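Carbohydrate binding protein (Flavobacterium johnsoniae, PDB 3HZB) binds calcium ions through a betagamma-crystallin domain of a larger protein, and is probably a carbohydrate-binding protein. Local coordinates at residues L34-R42 / S69-S80. Sequence-based numbering, arbitrary orientation.
With CA (calcium ion), chain M; CA (calcium ion), chain L.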
loop_
_atom_site.group_PDB
_atom_site.type_symbol
_atom_site.label_atom_id
_atom_site.label_comp_id
_atom_site.label_asym_id
_atom_site.label_seq_id
_atom_site.Cartn_x
_atom_site.Cartn_y
_atom_site.Cartn_z
ATOM N N LEU B 34 -11.612 -11.960 12.931
ATOM C CA LEU B 34 -12.944 -11.783 13.504
ATOM C C LEU B 34 -13.865 -10.807 12.787
ATOM O O LEU B 34 -13.428 -9.937 12.034
ATOM C CB LEU B 34 -12.822 -11.339 14.963
ATOM C CG LEU B 34 -12.209 -12.324 15.961
ATOM C CD1 LEU B 34 -11.801 -11.580 17.229
ATOM C CD2 LEU B 34 -13.215 -13.424 16.281
ATOM N N ASN B 35 -15.156 -10.966 13.056
ATOM C CA ASN B 35 -16.195 -10.116 12.499
ATOM C C ASN B 35 -16.074 -8.725 13.129
ATOM O O ASN B 35 -15.613 -8.608 14.265
ATOM C CB ASN B 35 -17.562 -10.711 12.839
ATOM C CG ASN B 35 -18.701 -9.922 12.244
ATOM O OD1 ASN B 35 -19.563 -9.401 12.962
ATOM N ND2 ASN B 35 -18.717 -9.830 10.925
ATOM N N ASP B 36 -16.473 -7.683 12.395
ATOM C CA ASP B 36 -16.435 -6.306 12.901
ATOM C C ASP B 36 -15.168 -6.079 13.709
ATOM O O ASP B 36 -15.229 -5.630 14.852
ATOM C CB ASP B 36 -17.650 -6.046 13.801
ATOM C CG ASP B 36 -18.954 -6.108 13.047
ATOM O OD1 ASP B 36 -18.895 -6.321 11.824
ATOM O OD2 ASP B 36 -20.030 -5.943 13.665
ATOM N N ASP B 37 -14.021 -6.371 13.105
ATOM C CA ASP B 37 -12.753 -6.274 13.821
ATOM C C ASP B 37 -11.588 -5.702 13.014
ATOM O O ASP B 37 -10.665 -5.140 13.586
ATOM C CB ASP B 37 -12.382 -7.678 14.320
ATOM C CG ASP B 37 -11.287 -7.670 15.370
ATOM O OD1 ASP B 37 -10.312 -8.429 15.207
ATOM O OD2 ASP B 37 -11.409 -6.927 16.364
ATOM N N ILE B 38 -11.606 -5.854 11.696
ATOM C CA ILE B 38 -10.508 -5.344 10.879
ATOM C C ILE B 38 -10.384 -3.821 10.950
ATOM O O ILE B 38 -11.391 -3.109 10.934
ATOM C CB ILE B 38 -10.672 -5.797 9.408
ATOM C CG1 ILE B 38 -10.580 -7.325 9.336
ATOM C CG2 ILE B 38 -9.597 -5.159 8.533
ATOM C CD1 ILE B 38 -10.919 -7.912 7.968
ATOM N N SER B 39 -9.147 -3.326 11.040
ATOM C CA SER B 39 -8.899 -1.885 11.121
ATOM C C SER B 39 -7.925 -1.318 10.092
ATOM O O SER B 39 -7.925 -0.117 9.835
ATOM C CB SER B 39 -8.418 -1.511 12.517
ATOM O OG SER B 39 -9.495 -1.568 13.422
ATOM N N SER B 40 -7.074 -2.161 9.526
ATOM C CA SER B 40 -6.148 -1.686 8.503
ATOM C C SER B 40 -5.846 -2.820 7.536
ATOM O O SER B 40 -6.084 -3.992 7.847
ATOM C CB SER B 40 -4.853 -1.127 9.129
ATOM O OG SER B 40 -4.106 -2.105 9.826
ATOM N N LEU B 41 -5.355 -2.466 6.353
ATOM C CA LEU B 41 -5.047 -3.465 5.338
ATOM C C LEU B 41 -3.881 -3.076 4.454
ATOM O O LEU B 41 -3.724 -1.914 4.093
ATOM C CB LEU B 41 -6.235 -3.690 4.398
ATOM C CG LEU B 41 -7.661 -3.975 4.850
ATOM C CD1 LEU B 41 -8.331 -2.697 5.332
ATOM C CD2 LEU B 41 -8.426 -4.536 3.656
ATOM N N ARG B 42 -3.069 -4.063 4.101
ATOM C CA ARG B 42 -1.967 -3.832 3.183
ATOM C C ARG B 42 -2.456 -4.481 1.899
ATOM O O ARG B 42 -2.992 -5.590 1.923
ATOM C CB ARG B 42 -0.687 -4.528 3.642
ATOM C CG ARG B 42 0.095 -3.798 4.721
ATOM C CD ARG B 42 1.349 -4.583 5.067
ATOM N NE ARG B 42 2.071 -4.024 6.206
ATOM C CZ ARG B 42 2.912 -2.998 6.138
ATOM N NH1 ARG B 42 3.152 -2.400 4.976
ATOM N NH2 ARG B 42 3.516 -2.567 7.239
ATOM N N SER B 69 -4.120 2.539 6.418
ATOM C CA SER B 69 -3.631 2.398 7.784
ATOM C C SER B 69 -4.679 2.471 8.890
ATOM O O SER B 69 -4.383 2.143 10.035
ATOM C CB SER B 69 -2.555 3.453 8.054
ATOM O OG SER B 69 -3.105 4.754 7.941
ATOM N N CYS B 70 -5.893 2.898 8.566
ATOM C CA CYS B 70 -6.929 2.997 9.590
ATOM C C CYS B 70 -8.269 3.294 8.938
ATOM O O CYS B 70 -8.527 4.424 8.519
ATOM C CB CYS B 70 -6.564 4.116 10.567
ATOM S SG CYS B 70 -7.177 3.990 12.285
ATOM N N LEU B 71 -9.112 2.273 8.836
ATOM C CA LEU B 71 -10.425 2.437 8.229
ATOM C C LEU B 71 -11.198 3.540 8.937
ATOM O O LEU B 71 -11.010 3.771 10.133
ATOM C CB LEU B 71 -11.202 1.124 8.304
ATOM C CG LEU B 71 -10.539 -0.027 7.537
ATOM C CD1 LEU B 71 -11.285 -1.322 7.810
ATOM C CD2 LEU B 71 -10.520 0.289 6.048
ATOM N N ASN B 72 -12.068 4.221 8.200
ATOM C CA ASN B 72 -12.848 5.306 8.781
ATOM C C ASN B 72 -13.981 4.796 9.665
ATOM O O ASN B 72 -14.158 3.587 9.833
ATOM C CB ASN B 72 -13.384 6.222 7.672
ATOM C CG ASN B 72 -14.322 5.512 6.719
ATOM O OD1 ASN B 72 -14.604 6.014 5.629
ATOM N ND2 ASN B 72 -14.824 4.353 7.124
ATOM N N THR B 73 -14.742 5.725 10.233
ATOM C CA THR B 73 -15.847 5.386 11.123
ATOM C C THR B 73 -16.884 4.461 10.498
ATOM O O THR B 73 -17.517 3.670 11.195
ATOM C CB THR B 73 -16.572 6.654 11.606
ATOM O OG1 THR B 73 -15.626 7.537 12.218
ATOM C CG2 THR B 73 -17.650 6.296 12.616
ATOM N N THR B 74 -17.060 4.569 9.186
ATOM C CA THR B 74 -18.033 3.750 8.479
ATOM C C THR B 74 -17.565 2.311 8.291
ATOM O O THR B 74 -18.382 1.389 8.249
ATOM C CB THR B 74 -18.347 4.343 7.086
ATOM O OG1 THR B 74 -18.878 5.664 7.236
ATOM C CG2 THR B 74 -19.367 3.484 6.353
ATOM N N TRP B 75 -16.255 2.114 8.193
ATOM C CA TRP B 75 -15.739 0.773 7.964
ATOM C C TRP B 75 -14.906 0.119 9.046
ATOM O O TRP B 75 -14.712 -1.095 9.018
ATOM C CB TRP B 75 -14.962 0.745 6.650
ATOM C CG TRP B 75 -15.874 0.869 5.491
ATOM C CD1 TRP B 75 -16.232 2.016 4.841
ATOM C CD2 TRP B 75 -16.621 -0.189 4.886
ATOM N NE1 TRP B 75 -17.160 1.736 3.865
ATOM C CE2 TRP B 75 -17.417 0.390 3.872
ATOM C CE3 TRP B 75 -16.697 -1.572 5.104
ATOM C CZ2 TRP B 75 -18.280 -0.369 3.075
ATOM C CZ3 TRP B 75 -17.557 -2.327 4.310
ATOM C CH2 TRP B 75 -18.336 -1.722 3.308
ATOM N N ASN B 76 -14.411 0.901 9.997
ATOM C CA ASN B 76 -13.598 0.327 11.060
ATOM C C ASN B 76 -14.439 -0.568 11.964
ATOM O O ASN B 76 -15.505 -0.168 12.429
ATOM C CB ASN B 76 -12.948 1.422 11.899
ATOM C CG ASN B 76 -12.014 0.859 12.939
ATOM O OD1 ASN B 76 -11.055 0.163 12.606
ATOM N ND2 ASN B 76 -12.291 1.143 14.206
ATOM N N ASP B 77 -13.948 -1.779 12.210
ATOM C CA ASP B 77 -14.658 -2.739 13.051
ATOM C C ASP B 77 -16.069 -2.992 12.542
ATOM O O ASP B 77 -17.002 -3.123 13.333
ATOM C CB ASP B 77 -14.728 -2.235 14.495
ATOM C CG ASP B 77 -13.365 -2.121 15.130
ATOM O OD1 ASP B 77 -12.441 -2.788 14.628
ATOM O OD2 ASP B 77 -13.215 -1.385 16.129
ATOM N N LYS B 78 -16.219 -3.065 11.224
ATOM C CA LYS B 78 -17.522 -3.292 10.620
ATOM C C LYS B 78 -17.488 -4.323 9.493
ATOM O O LYS B 78 -18.526 -4.770 9.039
ATOM C CB LYS B 78 -18.082 -1.975 10.063
ATOM C CG LYS B 78 -18.430 -0.930 11.110
ATOM C CD LYS B 78 -19.590 -1.390 11.974
ATOM C CE LYS B 78 -19.983 -0.338 13.000
ATOM N NZ LYS B 78 -21.050 -0.855 13.905
ATOM N N VAL B 79 -16.305 -4.700 9.028
ATOM C CA VAL B 79 -16.226 -5.661 7.930
ATOM C C VAL B 79 -16.667 -7.066 8.336
ATOM O O VAL B 79 -16.205 -7.604 9.348
ATOM C CB VAL B 79 -14.796 -5.700 7.347
ATOM C CG1 VAL B 79 -14.703 -6.756 6.250
ATOM C CG2 VAL B 79 -14.442 -4.327 6.775
ATOM N N SER B 80 -17.568 -7.649 7.542
ATOM C CA SER B 80 -18.091 -8.990 7.803
ATOM C C SER B 80 -17.781 -10.007 6.714
ATOM O O SER B 80 -17.920 -11.213 6.923
ATOM C CB SER B 80 -19.596 -8.932 8.038
ATOM O OG SER B 80 -19.858 -8.360 9.302
HETATM CA CA CA M . -20.560 -5.986 9.947
HETATM CA CA CA L . -10.008 -3.317 15.126
HETATM O O HOH W 1 -13.597 -7.628 10.475
HETATM O O HOH W 2 -21.827 -8.143 11.469
HETATM O O HOH W 3 -22.264 -5.704 12.167
HETATM O O HOH W 4 -10.684 -4.713 17.210
HETATM O O HOH W 5 -13.631 -3.626 9.643
HETATM O O HOH W 6 -10.658 -1.169 16.505
HETATM O O HOH W 7 -8.252 -2.155 16.927
HETATM O O HOH W 8 -21.526 -3.527 9.694
#
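D36 and D77 touch across the paired calcium-binding loops of a betagamma-crystallin domain but send their carboxylates to different calcium ions, and illustrate how the loops swap aspartates between sites. Each loop carries the N/D-N/D-X-X-S/T-S signature, N35 to S40 in one and N76 onward in the other, and each lends its second-position aspartate to the calcium ion whose other two ligands from the pair come from the partner.

D36 can be followed outward. Its CB rests against the main-chain oxygen D77 O, only 3.0 Å away. With CG anti to the carbonyl carbon (chi1 -65°), the carboxylate reaches the first calcium, which D36 OD1 binds at 2.5 Å beside K78 O and S80 OG. D36 OD2 turns away from the metal and accepts a hydrogen bond from a calcium-bound water at 2.7 Å. Q53 adds its backbone oxygen to this site. The second site repeats the ligand types with the loops' roles swapped: D77 OD1 joins D37 O and S39 OG, and K7 O contributes from just beyond strand 3-6.

The serine hydroxyls serve metal and asparagine at once. S39 OG donates to N76 OD1, while S80 OG accepts from N35 ND2; both contacts are modelled very short, so their exact lengths are doubtful. Main-chain bonds tie the loops as well: D77 N reaches I38 O nearly straight (165° at the hydrogen), whereas D36 N approaches V79 O at 3.1 Å from above the carbonyl plane. A water accepts from I38 N and donates to L34 O and V79 O, bridging the loops.

Beyond the metals, L71 N bonds to S39 O at 2.8 Å, and its side chain crosses that of L41 at about a right angle, L71 CD2 lying 3.8 Å from L41 CD1.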